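Long-range contact in glucose-inhibited division protein A-related protein, probable oxidoreductase (Thermus thermophilus, PDB 2CUL), which binds flavin-adenine dinucleotide in a Rossmann-type fold and is probably an oxidoreductase related to the glucose-inhibited division protein GidA: residues 17-22 with 220-224. Coordinates in Å, arbitrary orientation, origin at the centre of the assembly. Residues are numbered along the deposited sequence.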
ATOM      1  N   GLU A  17      -4.172   5.510   4.050  1.00  6.61           N
ATOM      2  CA  GLU A  17      -4.470   6.939   4.060  1.00  5.08           C
ATOM      3  C   GLU A  17      -5.351   7.258   2.853  1.00  7.28           C
ATOM      4  O   GLU A  17      -6.300   8.035   2.957  1.00  8.86           O
ATOM      5  CB  GLU A  17      -3.187   7.772   4.000  1.00  7.12           C
ATOM      6  CG  GLU A  17      -3.408   9.234   4.353  1.00  9.69           C
ATOM      7  CD  GLU A  17      -3.719   9.432   5.828  1.00 12.05           C
ATOM      8  OE1 GLU A  17      -2.844   9.128   6.666  1.00  9.95           O
ATOM      9  OE2 GLU A  17      -4.837   9.891   6.148  1.00 13.62           O
ATOM     10  N   THR A  18      -5.037   6.658   1.706  1.00  7.60           N
ATOM     11  CA  THR A  18      -5.838   6.884   0.505  1.00  7.39           C
ATOM     12  C   THR A  18      -7.277   6.443   0.783  1.00  8.26           C
ATOM     13  O   THR A  18      -8.234   7.167   0.489  1.00  9.05           O
ATOM     14  CB  THR A  18      -5.305   6.070  -0.703  1.00  6.47           C
ATOM     15  OG1 THR A  18      -3.933   6.404  -0.942  1.00  8.76           O
ATOM     16  CG2 THR A  18      -6.115   6.376  -1.954  1.00  6.40           C
ATOM     17  N   ALA A  19      -7.422   5.254   1.359  1.00  8.83           N
ATOM     18  CA  ALA A  19      -8.738   4.709   1.679  1.00  8.52           C
ATOM     19  C   ALA A  19      -9.485   5.622   2.640  1.00 10.13           C
ATOM     20  O   ALA A  19     -10.687   5.854   2.494  1.00 10.30           O
ATOM     21  CB  ALA A  19      -8.593   3.323   2.293  1.00  8.54           C
ATOM     22  N   PHE A  20      -8.760   6.141   3.625  1.00 10.30           N
ATOM     23  CA  PHE A  20      -9.345   7.017   4.629  1.00 11.73           C
ATOM     24  C   PHE A  20     -10.032   8.246   4.043  1.00 10.11           C
ATOM     25  O   PHE A  20     -11.204   8.492   4.317  1.00 12.57           O
ATOM     26  CB  PHE A  20      -8.273   7.466   5.624  1.00 14.03           C
ATOM     27  CG  PHE A  20      -8.780   8.415   6.673  1.00 17.71           C
ATOM     28  CD1 PHE A  20      -9.504   7.946   7.762  1.00 21.96           C
ATOM     29  CD2 PHE A  20      -8.553   9.782   6.557  1.00 17.92           C
ATOM     30  CE1 PHE A  20      -9.998   8.827   8.725  1.00 22.06           C
ATOM     31  CE2 PHE A  20      -9.042  10.673   7.512  1.00 23.78           C
ATOM     32  CZ  PHE A  20      -9.766  10.192   8.598  1.00 22.08           C
ATOM     33  N   TRP A  21      -9.307   9.018   3.238  1.00  9.92           N
ATOM     34  CA  TRP A  21      -9.881  10.222   2.653  1.00 11.83           C
ATOM     35  C   TRP A  21     -10.960   9.948   1.617  1.00 13.23           C
ATOM     36  O   TRP A  21     -11.909  10.721   1.490  1.00 16.07           O
ATOM     37  CB  TRP A  21      -8.782  11.102   2.055  1.00 12.89           C
ATOM     38  CG  TRP A  21      -7.882  11.665   3.106  1.00 19.58           C
ATOM     39  CD1 TRP A  21      -6.681  11.159   3.514  1.00 19.10           C
ATOM     40  CD2 TRP A  21      -8.149  12.795   3.945  1.00 19.72           C
ATOM     41  NE1 TRP A  21      -6.184  11.903   4.556  1.00 18.78           N
ATOM     42  CE2 TRP A  21      -7.065  12.913   4.842  1.00 19.18           C
ATOM     43  CE3 TRP A  21      -9.200  13.718   4.028  1.00 22.92           C
ATOM     44  CZ2 TRP A  21      -7.001  13.920   5.813  1.00 23.62           C
ATOM     45  CZ3 TRP A  21      -9.136  14.721   4.996  1.00 26.79           C
ATOM     46  CH2 TRP A  21      -8.043  14.812   5.875  1.00 28.31           C
ATOM     47  N   LEU A  22     -10.825   8.855   0.875  1.00 10.37           N
ATOM     48  CA  LEU A  22     -11.834   8.521  -0.118  1.00 11.13           C
ATOM     49  C   LEU A  22     -13.128   8.181   0.606  1.00 11.18           C
ATOM     50  O   LEU A  22     -14.206   8.641   0.226  1.00 12.73           O
ATOM     51  CB  LEU A  22     -11.394   7.323  -0.966  1.00  9.70           C
ATOM     52  CG  LEU A  22     -10.296   7.587  -2.001  1.00  8.57           C
ATOM     53  CD1 LEU A  22      -9.895   6.280  -2.665  1.00 10.58           C
ATOM     54  CD2 LEU A  22     -10.801   8.585  -3.043  1.00 10.27           C
ATOM     55  N   GLY A 220      -0.814   9.506  -0.012  1.00  8.72           N
ATOM     56  CA  GLY A 220      -2.097   8.826  -0.041  1.00  8.76           C
ATOM     57  C   GLY A 220      -3.242   9.819  -0.123  1.00  8.63           C
ATOM     58  O   GLY A 220      -4.218   9.601  -0.842  1.00 10.00           O
ATOM     59  N   LYS A 221      -3.129  10.915   0.625  1.00  9.82           N
ATOM     60  CA  LYS A 221      -4.160  11.945   0.609  1.00  9.68           C
ATOM     61  C   LYS A 221      -4.197  12.627  -0.759  1.00 10.98           C
ATOM     62  O   LYS A 221      -5.269  12.924  -1.285  1.00  9.40           O
ATOM     63  CB  LYS A 221      -3.894  12.986   1.698  1.00 11.22           C
ATOM     64  CG  LYS A 221      -4.954  14.080   1.759  1.00 13.90           C
ATOM     65  CD  LYS A 221      -4.757  14.992   2.953  1.00 16.78           C
ATOM     66  CE  LYS A 221      -5.899  15.990   3.063  1.00 23.14           C
ATOM     67  NZ  LYS A 221      -5.720  16.908   4.221  1.00 29.80           N
ATOM     68  N   ARG A 222      -3.019  12.871  -1.330  1.00 10.09           N
ATOM     69  CA  ARG A 222      -2.925  13.517  -2.638  1.00  7.87           C
ATOM     70  C   ARG A 222      -3.587  12.647  -3.702  1.00  8.15           C
ATOM     71  O   ARG A 222      -4.259  13.150  -4.604  1.00 10.11           O
ATOM     72  CB  ARG A 222      -1.457  13.769  -3.003  1.00  6.47           C
ATOM     73  CG  ARG A 222      -1.251  14.640  -4.240  1.00 11.82           C
ATOM     74  CD  ARG A 222       0.200  15.102  -4.358  1.00 12.10           C
ATOM     75  NE  ARG A 222       1.127  14.042  -4.760  1.00 12.88           N
ATOM     76  CZ  ARG A 222       1.276  13.600  -6.006  1.00 15.39           C
ATOM     77  NH1 ARG A 222       0.557  14.119  -6.995  1.00 13.57           N
ATOM     78  NH2 ARG A 222       2.160  12.646  -6.268  1.00 11.37           N
ATOM     79  N   LEU A 223      -3.388  11.339  -3.601  1.00  9.49           N
ATOM     80  CA  LEU A 223      -4.000  10.419  -4.550  1.00  8.95           C
ATOM     81  C   LEU A 223      -5.512  10.450  -4.366  1.00  9.16           C
ATOM     82  O   LEU A 223      -6.261  10.488  -5.339  1.00 10.57           O
ATOM     83  CB  LEU A 223      -3.483   8.992  -4.337  1.00  9.22           C
ATOM     84  CG  LEU A 223      -4.283   7.879  -5.027  1.00  8.11           C
ATOM     85  CD1 LEU A 223      -4.324   8.111  -6.535  1.00  8.48           C
ATOM     86  CD2 LEU A 223      -3.655   6.529  -4.703  1.00  8.35           C
ATOM     87  N   ALA A 224      -5.957  10.431  -3.113  1.00  8.47           N
ATOM     88  CA  ALA A 224      -7.389  10.459  -2.829  1.00  9.48           C
ATOM     89  C   ALA A 224      -8.021  11.707  -3.438  1.00 10.09           C
ATOM     90  O   ALA A 224      -9.086  11.639  -4.054  1.00 12.01           O
ATOM     91  CB  ALA A 224      -7.629  10.426  -1.320  1.00 10.00           C
TER
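Segments 17-22 and 220-224, on helix 13-24 after the opening strand and helix 213-230 near the end of the chain, have axes that approach to 7.5 Å and cross at -42°. Glu17 CB lies 4.3 Å from Gly220 CA. The Glu17 carboxylate turns back to Ser217 on the second helix and to the amides of Leu55 and Leu56, while Trp21 NE1 gives Glu17 OE2 a weak hydrogen bond of 2.9 Å. At Thr18 the backbones come nearest, Thr18 CA 4.3 Å from Gly220 CA. Glycine makes this approach possible: a CB at 220 would sit 3.0 Å from Glu17 CB, a clash. Thr18 OG1 is 3.2 Å from Gly220 O, but Ser14 O competes for the same proton; Thr18 CA also makes a CA-H...O contact of 3.4 Å to Gly220 O, and Thr18 CG2 meets Leu223 CD2 at 3.7 Å. One turn on, the extended Lys221 lies across a face of the Trp21 indole. Lys221 CE stands 3.6 Å from the centroid of the six-membered ring of Trp21 in a CH-pi contact, and Lys221 NZ forms an off-centre cation-pi pair with the same ring. Trp21 CB then packs on Ala224 CB at 3.6 Å, and the end of the Leu22 side chain swings in, Leu22 CG lying 4.0 Å from Ala224 CB. Small residues at 220 and 224, one helical turn apart, thus let the C-terminal helix settle closely on the helix that begins within an apparent GxGxxG motif (Gly10, Gly12, Gly15), an arrangement consistent with the FAD-binding Rossmann fold of GidA-related flavoproteins.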